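Local coordinates for protein manganese lipoxygenase (Gaeumannomyces graminis, PDB 5FX8) that uses a catalytic manganese ion to oxygenate linoleic and alpha-linolenic acids to 11S- and 13R-hydroperoxy fatty acids, at residues His294-Ala304 with Leu318-Arg329. Sequence-based numbering, arbitrary orientation.
Sequences HTIPEIVHEAA and LNRLMYQAYAIR. With MN (manganese (II) ion), chain I.
Glu298 and Arg329 form a buried salt bridge in the helical lipoxygenase fold. It joins helix 268-305, which carries the manganese ligand His294, to helix 328-336. One carboxylate oxygen, Glu298 OE1, takes both Arg329 NE and Arg329 NH2, the latter at 2.7 Å. The carboxylate is turned only 26° from the guanidinium plane. Glu298 OE2 accepts from two waters, and both waters also donate to Ala325 O. The first of them accepts from His294 ND1 at 2.8 Å; the second accepts from Arg329 N. The ND1 bond to the first water probably helps fix the rotation of the His294 ring, whose NE2 binds manganese at 2.1 Å. His290, His478, Asn482 and Val618 complete the protein ligands.

Further along, the His301 ring is held at both nitrogens. With CG anti to the backbone N (chi1 176°), it reaches between Asn319 and Tyr326. His301 NE2 donates almost straight (171°) to Asn319 OD1, 2.7 Å away and close to the ring plane. His301 ND1 shares a hydrogen bond with Tyr326 OH at 2.7 Å.

The methyl Thr295 CG2 lies over the centre of one guanidinium face of Arg329, while Thr295 OG1 is hydrogen-bonded to Thr80 OG1. Ile328 CG2 sits over one face of the His294 ring, 3.6 Å from its centroid, in a CH-pi contact. Pro297 CB packs on Met322 SD, and Ala304 CB meets Leu318 CD1 at 3.7 Å.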
ATOM      1  N   HIS A 294       5.180   2.150 -10.677  1.00  9.51           N
ATOM      2  CA  HIS A 294       6.414   1.758 -10.003  1.00  8.51           C
ATOM      3  C   HIS A 294       7.652   2.042 -10.857  1.00  8.12           C
ATOM      4  O   HIS A 294       8.626   2.599 -10.359  1.00 24.01           O
ATOM      5  CB  HIS A 294       6.360   0.280  -9.612  1.00 13.39           C
ATOM      6  CG  HIS A 294       5.575  -0.005  -8.369  1.00  8.07           C
ATOM      7  ND1 HIS A 294       6.090   0.182  -7.109  1.00  7.97           N
ATOM      8  CD2 HIS A 294       4.316  -0.465  -8.194  1.00  9.10           C
ATOM      9  CE1 HIS A 294       5.185  -0.152  -6.210  1.00 10.24           C
ATOM     10  NE2 HIS A 294       4.096  -0.549  -6.843  1.00 30.26           N
ATOM     11  N   THR A 295       7.631   1.715 -12.143  1.00  8.12           N
ATOM     12  CA  THR A 295       8.848   1.692 -12.935  1.00  8.10           C
ATOM     13  C   THR A 295       9.251   3.044 -13.520  1.00  8.12           C
ATOM     14  O   THR A 295      10.437   3.244 -13.773  1.00 17.83           O
ATOM     15  CB  THR A 295       8.757   0.641 -14.061  1.00  9.53           C
ATOM     16  OG1 THR A 295       7.603   0.851 -14.890  1.00 15.32           O
ATOM     17  CG2 THR A 295       8.674  -0.706 -13.484  1.00  7.23           C
ATOM     18  N   ILE A 296       8.344   3.993 -13.711  1.00 12.62           N
ATOM     19  CA  ILE A 296       8.784   5.318 -14.171  1.00  8.83           C
ATOM     20  C   ILE A 296       9.531   6.084 -13.070  1.00  7.74           C
ATOM     21  O   ILE A 296      10.588   6.685 -13.344  1.00 11.85           O
ATOM     22  CB  ILE A 296       7.598   6.138 -14.714  1.00 10.58           C
ATOM     23  CG1 ILE A 296       6.813   5.303 -15.696  1.00  8.09           C
ATOM     24  CG2 ILE A 296       8.084   7.364 -15.419  1.00  6.38           C
ATOM     25  CD1 ILE A 296       7.633   4.824 -16.768  1.00  9.36           C
ATOM     26  N   PRO A 297       9.045   6.108 -11.821  1.00  7.72           N
ATOM     27  CA  PRO A 297       9.880   6.673 -10.756  1.00  8.49           C
ATOM     28  C   PRO A 297      11.221   5.984 -10.624  1.00  8.03           C
ATOM     29  O   PRO A 297      12.228   6.676 -10.487  1.00 12.85           O
ATOM     30  CB  PRO A 297       9.026   6.495  -9.496  1.00  9.72           C
ATOM     31  CG  PRO A 297       7.687   6.453  -9.967  1.00  8.04           C
ATOM     32  CD  PRO A 297       7.696   5.828 -11.321  1.00 13.99           C
ATOM     33  N   GLU A 298      11.261   4.651 -10.654  1.00  7.32           N
ATOM     34  CA  GLU A 298      12.526   3.947 -10.492  1.00  6.98           C
ATOM     35  C   GLU A 298      13.550   4.438 -11.497  1.00  6.95           C
ATOM     36  O   GLU A 298      14.703   4.668 -11.139  1.00 17.60           O
ATOM     37  CB  GLU A 298      12.338   2.431 -10.650  1.00  7.12           C
ATOM     38  CG  GLU A 298      11.881   1.651  -9.446  1.00  5.97           C
ATOM     39  CD  GLU A 298      11.261   0.295  -9.826  1.00 10.55           C
ATOM     40  OE1 GLU A 298      11.678  -0.340 -10.810  1.00 14.09           O
ATOM     41  OE2 GLU A 298      10.315  -0.139  -9.151  1.00 15.28           O
ATOM     42  N   ILE A 299      13.152   4.575 -12.769  1.00  6.91           N
ATOM     43  CA  ILE A 299      14.116   4.944 -13.799  1.00  6.83           C
ATOM     44  C   ILE A 299      14.560   6.386 -13.620  1.00  6.37           C
ATOM     45  O   ILE A 299      15.730   6.709 -13.839  1.00 15.10           O
ATOM     46  CB  ILE A 299      13.563   4.653 -15.217  1.00  8.67           C
ATOM     47  CG1 ILE A 299      14.663   4.701 -16.272  1.00  6.16           C
ATOM     48  CG2 ILE A 299      12.472   5.603 -15.650  1.00  6.65           C
ATOM     49  CD1 ILE A 299      15.858   3.927 -15.937  1.00  6.35           C
ATOM     50  N   VAL A 300      13.654   7.265 -13.179  1.00 11.74           N
ATOM     51  CA  VAL A 300      14.041   8.655 -12.901  1.00  6.99           C
ATOM     52  C   VAL A 300      15.013   8.718 -11.736  1.00  6.22           C
ATOM     53  O   VAL A 300      15.995   9.463 -11.760  1.00 27.39           O
ATOM     54  CB  VAL A 300      12.793   9.526 -12.635  1.00  7.64           C
ATOM     55  CG1 VAL A 300      13.210  10.937 -12.157  1.00  6.38           C
ATOM     56  CG2 VAL A 300      11.921   9.583 -13.872  1.00  6.50           C
ATOM     57  N   HIS A 301      14.759   7.940 -10.703  1.00  6.31           N
ATOM     58  CA  HIS A 301      15.701   7.879  -9.610  1.00  9.88           C
ATOM     59  C   HIS A 301      17.013   7.211 -10.016  1.00  9.31           C
ATOM     60  O   HIS A 301      18.051   7.551  -9.463  1.00  8.53           O
ATOM     61  CB  HIS A 301      15.058   7.164  -8.438  1.00  5.80           C
ATOM     62  CG  HIS A 301      15.974   6.956  -7.285  1.00  5.48           C
ATOM     63  ND1 HIS A 301      16.895   5.932  -7.241  1.00  9.27           N
ATOM     64  CD2 HIS A 301      16.106   7.627  -6.124  1.00  5.46           C
ATOM     65  CE1 HIS A 301      17.558   5.982  -6.102  1.00 11.80           C
ATOM     66  NE2 HIS A 301      17.106   7.011  -5.412  1.00  7.14           N
ATOM     67  N   GLU A 302      17.010   6.262 -10.947  1.00  7.96           N
ATOM     68  CA  GLU A 302      18.268   5.656 -11.379  1.00  6.88           C
ATOM     69  C   GLU A 302      19.147   6.688 -12.053  1.00  8.54           C
ATOM     70  O   GLU A 302      20.352   6.816 -11.761  1.00 10.22           O
ATOM     71  CB  GLU A 302      18.006   4.509 -12.358  1.00  6.99           C
ATOM     72  CG  GLU A 302      17.485   3.282 -11.731  1.00  7.32           C
ATOM     73  CD  GLU A 302      17.095   2.216 -12.715  1.00  7.90           C
ATOM     74  OE1 GLU A 302      17.930   1.723 -13.502  1.00  8.96           O
ATOM     75  OE2 GLU A 302      15.923   1.849 -12.685  1.00  9.19           O
ATOM     76  N   ALA A 303      18.551   7.408 -13.000  1.00  7.26           N
ATOM     77  CA  ALA A 303      19.288   8.431 -13.704  1.00  6.64           C
ATOM     78  C   ALA A 303      19.826   9.469 -12.720  1.00 10.33           C
ATOM     79  O   ALA A 303      20.988   9.881 -12.828  1.00 14.34           O
ATOM     80  CB  ALA A 303      18.385   9.029 -14.782  1.00  6.62           C
ATOM     81  N   ALA A 304      19.030   9.839 -11.701  1.00 10.83           N
ATOM     82  CA  ALA A 304      19.517  10.790 -10.702  1.00  6.72           C
ATOM     83  C   ALA A 304      20.670  10.217  -9.889  1.00 10.08           C
ATOM     84  O   ALA A 304      21.667  10.904  -9.654  1.00 13.13           O
ATOM     85  CB  ALA A 304      18.390  11.238  -9.770  1.00  6.12           C
ATOM     86  N   LEU A 318      14.804  12.750  -3.361  1.00 12.95           N
ATOM     87  CA  LEU A 318      14.429  11.630  -4.210  1.00  6.40           C
ATOM     88  C   LEU A 318      14.634  10.303  -3.493  1.00 12.08           C
ATOM     89  O   LEU A 318      13.770   9.426  -3.549  1.00  6.72           O
ATOM     90  CB  LEU A 318      15.211  11.658  -5.515  1.00  6.15           C
ATOM     91  CG  LEU A 318      14.772  12.682  -6.549  1.00  6.18           C
ATOM     92  CD1 LEU A 318      15.660  12.539  -7.720  1.00  8.29           C
ATOM     93  CD2 LEU A 318      13.375  12.484  -6.977  1.00  4.83           C
ATOM     94  N   ASN A 319      15.757  10.150  -2.788  1.00 11.56           N
ATOM     95  CA  ASN A 319      15.947   8.951  -1.978  1.00  6.77           C
ATOM     96  C   ASN A 319      14.826   8.778  -0.991  1.00  6.98           C
ATOM     97  O   ASN A 319      14.335   7.668  -0.796  1.00 16.26           O
ATOM     98  CB  ASN A 319      17.263   8.990  -1.223  1.00  9.17           C
ATOM     99  CG  ASN A 319      18.362   8.594  -2.071  1.00 10.19           C
ATOM    100  OD1 ASN A 319      18.106   8.015  -3.103  1.00  7.79           O
ATOM    101  ND2 ASN A 319      19.584   8.938  -1.715  1.00  6.53           N
ATOM    102  N   ARG A 320      14.428   9.853  -0.332  1.00  9.36           N
ATOM    103  CA  ARG A 320      13.328   9.731   0.610  1.00  6.98           C
ATOM    104  C   ARG A 320      12.058   9.241  -0.074  1.00  5.86           C
ATOM    105  O   ARG A 320      11.379   8.358   0.441  1.00  5.97           O
ATOM    106  CB  ARG A 320      13.086  11.061   1.305  1.00  5.95           C
ATOM    107  CG  ARG A 320      11.841  11.048   2.127  1.00  5.74           C
ATOM    108  CD  ARG A 320      12.138  10.405   3.417  1.00  6.30           C
ATOM    109  NE  ARG A 320      11.070  10.535   4.381  1.00  6.29           N
ATOM    110  CZ  ARG A 320      11.070   9.945   5.564  1.00  6.06           C
ATOM    111  NH1 ARG A 320      12.093   9.203   5.935  1.00  6.32           N
ATOM    112  NH2 ARG A 320      10.067  10.130   6.386  1.00  6.42           N
ATOM    113  N   LEU A 321      11.722   9.796  -1.234  1.00  6.04           N
ATOM    114  CA  LEU A 321      10.471   9.399  -1.873  1.00  6.77           C
ATOM    115  C   LEU A 321      10.536   7.988  -2.458  1.00  6.62           C
ATOM    116  O   LEU A 321       9.502   7.348  -2.614  1.00  6.47           O
ATOM    117  CB  LEU A 321      10.093  10.384  -2.979  1.00  7.25           C
ATOM    118  CG  LEU A 321       9.772  11.829  -2.652  1.00  4.81           C
ATOM    119  CD1 LEU A 321       9.843  12.557  -3.929  1.00  4.74           C
ATOM    120  CD2 LEU A 321       8.411  11.917  -2.103  1.00  5.40           C
ATOM    121  N   MET A 322      11.726   7.506  -2.813  1.00  8.89           N
ATOM    122  CA  MET A 322      11.920   6.178  -3.363  1.00  6.67           C
ATOM    123  C   MET A 322      12.324   5.173  -2.299  1.00 14.55           C
ATOM    124  O   MET A 322      12.950   4.157  -2.619  1.00 22.33           O
ATOM    125  CB  MET A 322      12.977   6.217  -4.453  1.00  6.98           C
ATOM    126  CG  MET A 322      12.648   7.072  -5.616  1.00  6.08           C
ATOM    127  SD  MET A 322      11.211   6.521  -6.464  1.00 17.66           S
ATOM    128  CE  MET A 322      10.323   7.935  -6.009  1.00 24.59           C
ATOM    129  N   TYR A 323      12.019   5.471  -1.042  1.00  6.00           N
ATOM    130  CA  TYR A 323      12.214   4.536   0.033  1.00  6.13           C
ATOM    131  C   TYR A 323      11.642   3.173  -0.341  1.00  7.87           C
ATOM    132  O   TYR A 323      10.520   3.063  -0.838  1.00 14.30           O
ATOM    133  CB  TYR A 323      11.567   5.082   1.295  1.00  5.88           C
ATOM    134  CG  TYR A 323      11.841   4.267   2.524  1.00  7.31           C
ATOM    135  CD1 TYR A 323      13.127   3.925   2.870  1.00  5.83           C
ATOM    136  CD2 TYR A 323      10.812   3.860   3.342  1.00  6.46           C
ATOM    137  CE1 TYR A 323      13.377   3.189   3.990  1.00  8.87           C
ATOM    138  CE2 TYR A 323      11.041   3.142   4.449  1.00  8.27           C
ATOM    139  CZ  TYR A 323      12.331   2.797   4.783  1.00 11.17           C
ATOM    140  OH  TYR A 323      12.564   2.048   5.921  1.00 18.82           O
ATOM    141  N   GLN A 324      12.460   2.144  -0.146  1.00 12.57           N
ATOM    142  CA  GLN A 324      12.164   0.742  -0.395  1.00  7.15           C
ATOM    143  C   GLN A 324      11.735   0.444  -1.820  1.00  7.60           C
ATOM    144  O   GLN A 324      11.290  -0.667  -2.081  1.00 15.33           O
ATOM    145  CB  GLN A 324      11.097   0.220   0.570  1.00  7.08           C
ATOM    146  CG  GLN A 324      11.518   0.222   1.998  1.00  8.04           C
ATOM    147  CD  GLN A 324      10.558  -0.532   2.874  1.00  9.27           C
ATOM    148  OE1 GLN A 324       9.813  -1.361   2.402  1.00 16.24           O
ATOM    149  NE2 GLN A 324      10.578  -0.253   4.156  1.00 10.83           N
ATOM    150  N   ALA A 325      11.838   1.389  -2.758  1.00  8.85           N
ATOM    151  CA  ALA A 325      11.148   1.191  -4.034  1.00  7.96           C
ATOM    152  C   ALA A 325      11.728   0.027  -4.815  1.00  8.21           C
ATOM    153  O   ALA A 325      11.015  -0.610  -5.580  1.00 21.92           O
ATOM    154  CB  ALA A 325      11.181   2.448  -4.899  1.00  5.98           C
ATOM    155  N   TYR A 326      13.003  -0.272  -4.627  1.00  8.25           N
ATOM    156  CA  TYR A 326      13.662  -1.274  -5.441  1.00  8.31           C
ATOM    157  C   TYR A 326      13.358  -2.691  -5.004  1.00  9.38           C
ATOM    158  O   TYR A 326      13.905  -3.641  -5.573  1.00 14.04           O
ATOM    159  CB  TYR A 326      15.146  -1.022  -5.434  1.00  7.61           C
ATOM    160  CG  TYR A 326      15.499   0.200  -6.210  1.00  7.39           C
ATOM    161  CD1 TYR A 326      15.230   0.267  -7.557  1.00  6.75           C
ATOM    162  CD2 TYR A 326      16.112   1.271  -5.605  1.00  7.49           C
ATOM    163  CE1 TYR A 326      15.568   1.347  -8.275  1.00  7.40           C
ATOM    164  CE2 TYR A 326      16.447   2.366  -6.314  1.00  7.83           C
ATOM    165  CZ  TYR A 326      16.173   2.399  -7.658  1.00  7.60           C
ATOM    166  OH  TYR A 326      16.516   3.479  -8.413  1.00 11.73           O
ATOM    167  N   ALA A 327      12.499  -2.837  -4.011  1.00  8.64           N
ATOM    168  CA  ALA A 327      12.014  -4.126  -3.598  1.00  8.29           C
ATOM    169  C   ALA A 327      10.846  -4.620  -4.435  1.00  7.88           C
ATOM    170  O   ALA A 327      10.665  -5.829  -4.543  1.00 16.97           O
ATOM    171  CB  ALA A 327      11.611  -4.071  -2.128  1.00  8.59           C
ATOM    172  N   ILE A 328      10.084  -3.735  -5.073  1.00  7.73           N
ATOM    173  CA  ILE A 328       8.793  -4.149  -5.613  1.00  7.88           C
ATOM    174  C   ILE A 328       8.968  -5.092  -6.801  1.00 16.85           C
ATOM    175  O   ILE A 328       8.238  -6.078  -6.923  1.00 12.28           O
ATOM    176  CB  ILE A 328       7.922  -2.926  -5.968  1.00  7.83           C
ATOM    177  CG1 ILE A 328       7.746  -2.021  -4.749  1.00  7.92           C
ATOM    178  CG2 ILE A 328       6.541  -3.362  -6.432  1.00  6.47           C
ATOM    179  CD1 ILE A 328       7.155  -2.691  -3.565  1.00  7.03           C
ATOM    180  N   ARG A 329       9.924  -4.829  -7.687  1.00  6.62           N
ATOM    181  CA  ARG A 329      10.124  -5.762  -8.795  1.00  7.56           C
ATOM    182  C   ARG A 329      10.664  -7.126  -8.338  1.00 11.59           C
ATOM    183  O   ARG A 329      10.104  -8.157  -8.745  1.00 10.73           O
ATOM    184  CB  ARG A 329      10.987  -5.103  -9.873  1.00  7.35           C
ATOM    185  CG  ARG A 329      10.257  -3.976 -10.574  1.00 11.60           C
ATOM    186  CD  ARG A 329      10.755  -3.719 -11.994  1.00 11.08           C
ATOM    187  NE  ARG A 329      11.322  -2.378 -12.178  1.00 10.04           N
ATOM    188  CZ  ARG A 329      11.805  -1.908 -13.319  1.00  7.84           C
ATOM    189  NH1 ARG A 329      11.795  -2.652 -14.403  1.00  8.40           N
ATOM    190  NH2 ARG A 329      12.294  -0.694 -13.372  1.00  7.64           N
TER
HETATM  191 MN    MN I1000       2.218  -1.149  -6.043  1.00  8.02          MN
HETATM  192  O   HOH W   1       8.846   0.578  -7.112  1.00 12.74           O
HETATM  193  O   HOH W   2      11.288  -2.295  -7.685  1.00 15.55           O
HETATM  194  O   HOH W   3       2.399  -3.525  -6.519  1.00 33.97           O